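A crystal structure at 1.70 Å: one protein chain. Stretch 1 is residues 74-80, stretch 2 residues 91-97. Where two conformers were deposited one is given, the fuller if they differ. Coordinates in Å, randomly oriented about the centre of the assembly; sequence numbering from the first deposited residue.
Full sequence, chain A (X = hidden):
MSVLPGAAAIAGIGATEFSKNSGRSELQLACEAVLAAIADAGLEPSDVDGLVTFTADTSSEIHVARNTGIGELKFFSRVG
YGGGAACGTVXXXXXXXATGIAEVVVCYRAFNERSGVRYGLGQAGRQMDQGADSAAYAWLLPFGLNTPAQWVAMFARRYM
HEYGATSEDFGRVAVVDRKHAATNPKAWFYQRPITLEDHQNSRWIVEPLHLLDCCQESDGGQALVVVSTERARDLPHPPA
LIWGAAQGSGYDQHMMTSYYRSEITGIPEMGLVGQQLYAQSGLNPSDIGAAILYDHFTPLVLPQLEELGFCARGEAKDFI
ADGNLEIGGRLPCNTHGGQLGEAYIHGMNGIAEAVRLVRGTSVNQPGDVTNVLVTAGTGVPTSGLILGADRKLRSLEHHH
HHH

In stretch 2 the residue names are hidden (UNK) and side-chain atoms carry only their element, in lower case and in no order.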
ATOM      1  N   LYS A  74     -11.338  -4.859 -11.585  1.00 23.58           N
ATOM      2  CA  LYS A  74     -10.790  -6.196 -11.439  1.00 21.44           C
ATOM      3  C   LYS A  74      -9.348  -6.186 -10.938  1.00 22.38           C
ATOM      4  O   LYS A  74      -8.756  -7.259 -10.762  1.00 22.12           O
ATOM      5  CB  LYS A  74     -10.856  -6.924 -12.783  1.00 22.90           C
ATOM      6  CG  LYS A  74     -12.279  -7.121 -13.247  1.00 25.23           C
ATOM      7  CD  LYS A  74     -12.323  -7.821 -14.618  1.00 26.14           C
ATOM      8  CE  LYS A  74     -13.718  -8.100 -15.102  1.00 43.25           C
ATOM      9  NZ  LYS A  74     -13.694  -8.658 -16.507  1.00 39.10           N
ATOM     10  N   PHE A  75      -8.762  -5.009 -10.724  1.00 21.23           N
ATOM     11  CA  PHE A  75      -7.360  -4.906 -10.330  1.00 22.16           C
ATOM     12  C   PHE A  75      -7.151  -3.598  -9.588  1.00 19.27           C
ATOM     13  O   PHE A  75      -7.560  -2.531 -10.076  1.00 21.77           O
ATOM     14  CB  PHE A  75      -6.439  -4.976 -11.576  1.00 20.12           C
ATOM     15  CG  PHE A  75      -4.978  -4.999 -11.247  1.00 23.43           C
ATOM     16  CD1 PHE A  75      -4.413  -6.086 -10.597  1.00 20.95           C
ATOM     17  CD2 PHE A  75      -4.159  -3.960 -11.629  1.00 24.29           C
ATOM     18  CE1 PHE A  75      -3.076  -6.123 -10.318  1.00 24.18           C
ATOM     19  CE2 PHE A  75      -2.799  -3.999 -11.331  1.00 23.33           C
ATOM     20  CZ  PHE A  75      -2.270  -5.071 -10.697  1.00 22.45           C
ATOM     21  N   PHE A  76      -6.569  -3.678  -8.387  1.00 20.46           N
ATOM     22  CA  PHE A  76      -6.248  -2.470  -7.631  1.00 20.22           C
ATOM     23  C   PHE A  76      -5.143  -2.801  -6.641  1.00 21.15           C
ATOM     24  O   PHE A  76      -5.312  -3.679  -5.787  1.00 22.38           O
ATOM     25  CB  PHE A  76      -7.498  -1.884  -6.927  1.00 22.04           C
ATOM     26  CG  PHE A  76      -8.430  -2.921  -6.348  1.00 20.30           C
ATOM     27  CD1 PHE A  76      -9.380  -3.557  -7.153  1.00 22.43           C
ATOM     28  CD2 PHE A  76      -8.373  -3.239  -5.011  1.00 23.03           C
ATOM     29  CE1 PHE A  76     -10.238  -4.515  -6.621  1.00 20.42           C
ATOM     30  CE2 PHE A  76      -9.229  -4.192  -4.456  1.00 20.93           C
ATOM     31  CZ  PHE A  76     -10.161  -4.836  -5.269  1.00 18.23           C
ATOM     32  N   SER A  77      -4.025  -2.087  -6.741  1.00 19.41           N
ATOM     33  CA  SER A  77      -2.824  -2.428  -5.990  1.00 18.12           C
ATOM     34  C   SER A  77      -2.059  -1.154  -5.687  1.00 18.45           C
ATOM     35  O   SER A  77      -2.284  -0.100  -6.302  1.00 20.45           O
ATOM     36  CB  SER A  77      -1.918  -3.389  -6.778  1.00 20.53           C
ATOM     37  OG  SER A  77      -1.393  -2.725  -7.931  1.00 20.95           O
ATOM     38  N   ARG A  78      -1.129  -1.286  -4.755  1.00 17.44           N
ATOM     39  CA  ARG A  78      -0.261  -0.190  -4.347  1.00 19.71           C
ATOM     40  C   ARG A  78       1.179  -0.659  -4.343  1.00 20.60           C
ATOM     41  O   ARG A  78       1.470  -1.839  -4.140  1.00 20.25           O
ATOM     42  CB  ARG A  78      -0.568   0.329  -2.953  1.00 22.31           C
ATOM     43  CG  ARG A  78      -2.017   0.679  -2.722  1.00 21.96           C
ATOM     44  CD  ARG A  78      -2.487   1.834  -3.541  1.00 21.99           C
ATOM     45  NE  ARG A  78      -3.832   2.196  -3.113  1.00 24.24           N
ATOM     46  CZ  ARG A  78      -4.154   3.196  -2.288  1.00 24.54           C
ATOM     47  NH1 ARG A  78      -3.233   4.024  -1.783  1.00 22.82           N
ATOM     48  NH2 ARG A  78      -5.442   3.413  -2.007  1.00 26.02           N
ATOM     49  N   VAL A  79       2.090   0.293  -4.540  1.00 21.01           N
ATOM     50  CA  VAL A  79       3.511   0.061  -4.332  1.00 19.21           C
ATOM     51  C   VAL A  79       4.000   1.112  -3.351  1.00 19.14           C
ATOM     52  O   VAL A  79       3.561   2.266  -3.408  1.00 18.00           O
ATOM     53  CB  VAL A  79       4.284   0.109  -5.668  1.00 20.18           C
ATOM     54  CG1 VAL A  79       5.776  -0.089  -5.415  1.00 22.73           C
ATOM     55  CG2 VAL A  79       3.749  -0.978  -6.632  1.00 22.76           C
ATOM     56  N   GLY A  80       4.858   0.709  -2.417  1.00 17.46           N
ATOM     57  CA  GLY A  80       5.280   1.573  -1.328  1.00 18.47           C
ATOM     58  C   GLY A  80       6.584   2.307  -1.597  1.00 19.78           C
ATOM     59  O   GLY A  80       7.105   2.358  -2.715  1.00 18.96           O
ATOM     60  N   UNK A  91       4.822  -1.235 -13.827  1.00 20.81           N
ATOM     61  CA  UNK A  91       5.048  -2.681 -13.824  1.00 21.23           C
ATOM     62  C   UNK A  91       3.786  -3.426 -13.414  1.00 21.00           C
ATOM     63  O   UNK A  91       3.394  -4.408 -14.060  1.00 21.31           O
ATOM     64  n   UNK A  91       8.505  -5.710 -12.329  1.00 25.03           N
ATOM     65  c   UNK A  91       6.194  -3.077 -12.900  1.00 22.07           C
ATOM     66  o   UNK A  91       7.072  -4.901 -10.807  1.00 23.65           O
ATOM     67  c   UNK A  91       7.404  -5.065 -11.981  1.00 20.03           C
ATOM     68  c   UNK A  91       6.549  -4.544 -13.081  1.00 21.82           C
ATOM     69  N   UNK A  92       3.147  -2.982 -12.318  1.00 21.11           N
ATOM     70  CA  UNK A  92       1.889  -3.582 -11.876  1.00 18.98           C
ATOM     71  C   UNK A  92       0.881  -3.653 -13.007  1.00 23.35           C
ATOM     72  O   UNK A  92       0.302  -4.713 -13.273  1.00 22.80           O
ATOM     73  o   UNK A  92       0.337  -4.646  -8.757  1.00 21.67           O
ATOM     74  c   UNK A  92       1.537  -4.356  -8.758  1.00 18.49           C
ATOM     75  n   UNK A  92       2.459  -5.168  -8.313  1.00 20.40           N
ATOM     76  c   UNK A  92       2.007  -3.050  -9.369  1.00 19.04           C
ATOM     77  c   UNK A  92       1.324  -2.790 -10.695  1.00 19.56           C
ATOM     78  N   UNK A  93       0.673  -2.538 -13.688  1.00 23.45           N
ATOM     79  CA  UNK A  93      -0.309  -2.485 -14.753  1.00 22.47           C
ATOM     80  C   UNK A  93       0.072  -3.418 -15.893  1.00 20.72           C
ATOM     81  O   UNK A  93      -0.777  -4.133 -16.432  1.00 23.19           O
ATOM     82  c   UNK A  93      -0.437  -1.045 -15.239  1.00 25.19           C
ATOM     83  N   UNK A  94       1.347  -3.410 -16.273  1.00 23.71           N
ATOM     84  CA  UNK A  94       1.813  -4.291 -17.346  1.00 23.38           C
ATOM     85  C   UNK A  94       1.622  -5.757 -16.991  1.00 24.21           C
ATOM     86  O   UNK A  94       1.266  -6.569 -17.848  1.00 24.33           O
ATOM     87  c   UNK A  94       3.286  -4.010 -17.645  1.00 23.96           C
ATOM     88  N   UNK A  95       1.894  -6.116 -15.741  1.00 21.75           N
ATOM     89  CA  UNK A  95       1.695  -7.481 -15.266  0.57 27.62           C
ATOM     90  C   UNK A  95       0.226  -7.880 -15.327  1.00 25.26           C
ATOM     91  O   UNK A  95      -0.113  -9.007 -15.714  1.00 22.86           O
ATOM     92  c   UNK A  95       2.228  -7.564 -13.835  0.57 25.99           C
ATOM     93  s   UNK A  95       2.727  -8.816 -11.428  0.57 26.13           S
ATOM     94  c   UNK A  95       2.243  -8.912 -13.176  0.57 29.79           C
ATOM     95  c   UNK A  95       3.684  -7.300 -11.384  0.57 76.85           C
ATOM     96  N   UNK A  96      -0.665  -6.976 -14.914  1.00 24.11           N
ATOM     97  CA  UNK A  96      -2.093  -7.289 -14.942  1.00 23.14           C
ATOM     98  C   UNK A  96      -2.580  -7.462 -16.374  1.00 27.27           C
ATOM     99  O   UNK A  96      -3.448  -8.310 -16.652  1.00 25.03           O
ATOM    100  c   UNK A  96      -2.893  -6.184 -14.243  1.00 20.39           C
ATOM    101  N   UNK A  97      -2.040  -6.662 -17.295  1.00 22.20           N
ATOM    102  CA  UNK A  97      -2.413  -6.791 -18.703  1.00 24.57           C
ATOM    103  C   UNK A  97      -1.872  -8.100 -19.273  1.00 23.91           C
ATOM    104  O   UNK A  97      -2.596  -8.859 -19.935  1.00 27.22           O
ATOM    105  c   UNK A  97      -1.915  -5.572 -19.494  1.00 28.24           C
ATOM    106  c   UNK A  97      -2.003  -5.807 -21.024  1.00 27.33           C
ATOM    107  c   UNK A  97      -2.717  -4.335 -19.116  1.00 25.17           C
TER

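Position 91 carries five side-chain atoms, three carbons in a row with one oxygen and one nitrogen on the third. The nearest approach to stretch 1, from the side-chain oxygen at 91 to V79 CG2, is 6.6 Å, so this side chain takes no part in the contact. A carboxamide at the end of a two-methylene arm is glutamine, Q91. The chain is extended at chi1 and chi2 (both t), and its amide nitrogen is hydrogen-bonded elsewhere in the structure.

Position 92 has the same composition, three carbons with an oxygen and a nitrogen on the last, but its CA-to-CB bond points toward the strand. The oxygen lies 2.7 Å from S77 OG and 3.3 Å from F75 CZ, and the middle carbon of the arm lies 3.8 Å from V79 CG2. This is a second glutamine, Q92, folded at chi1 and chi2 (both m). S77 OG donates to Q92 OE1, and both OE1 and NE2 are also hydrogen-bonded elsewhere in the structure, leaving neither polar end of the buried amide unpaired.

Position 93 shows a single side-chain carbon, pointing away from the strand; the closest approach is through the backbone, with N of 93 4.4 Å from F75 CE2. It is alanine, A93. Position 94 again has one side-chain carbon, out of reach of stretch 1; it is alanine, A94.

At position 95 an unbranched chain runs through two carbons and a sulfur to a final carbon. The conformer given points sideways at CB and comes no nearer to stretch 1 than 6.0 Å, between CB of 95 and F75 CZ. The sulfur identifies methionine, M95.

Position 96 has one side-chain carbon, directed toward the strand and 3.6 Å from F75 CE2. It is alanine, A96. Its CB sits 3.5 Å from the centroid of the F75 ring and only 8° off the ring normal, a CH-pi contact over one face.

Position 97 has three carbons, the first bearing the other two, all out of reach of stretch 1: valine, V97.

The contact follows from two periodicities. Along the strand F75, S77 and V79 point toward the helix, whereas F76 and R78 point away. On the helix, Q92 and A96 lie one turn apart, linked by the A96 N to Q92 O hydrogen bond of 3.0 Å, and so face the strand together. The segments run roughly antiparallel, at 149°, pairing S77 with Q92 and F75 with A96. The methyl of A96 packs against one face of the F75 ring, while Q92 spans all three inward-facing strand residues and accepts the one hydrogen bond across a modest 232 Å² of buried surface.

Stretch 2 (91-97) QQAAMAV
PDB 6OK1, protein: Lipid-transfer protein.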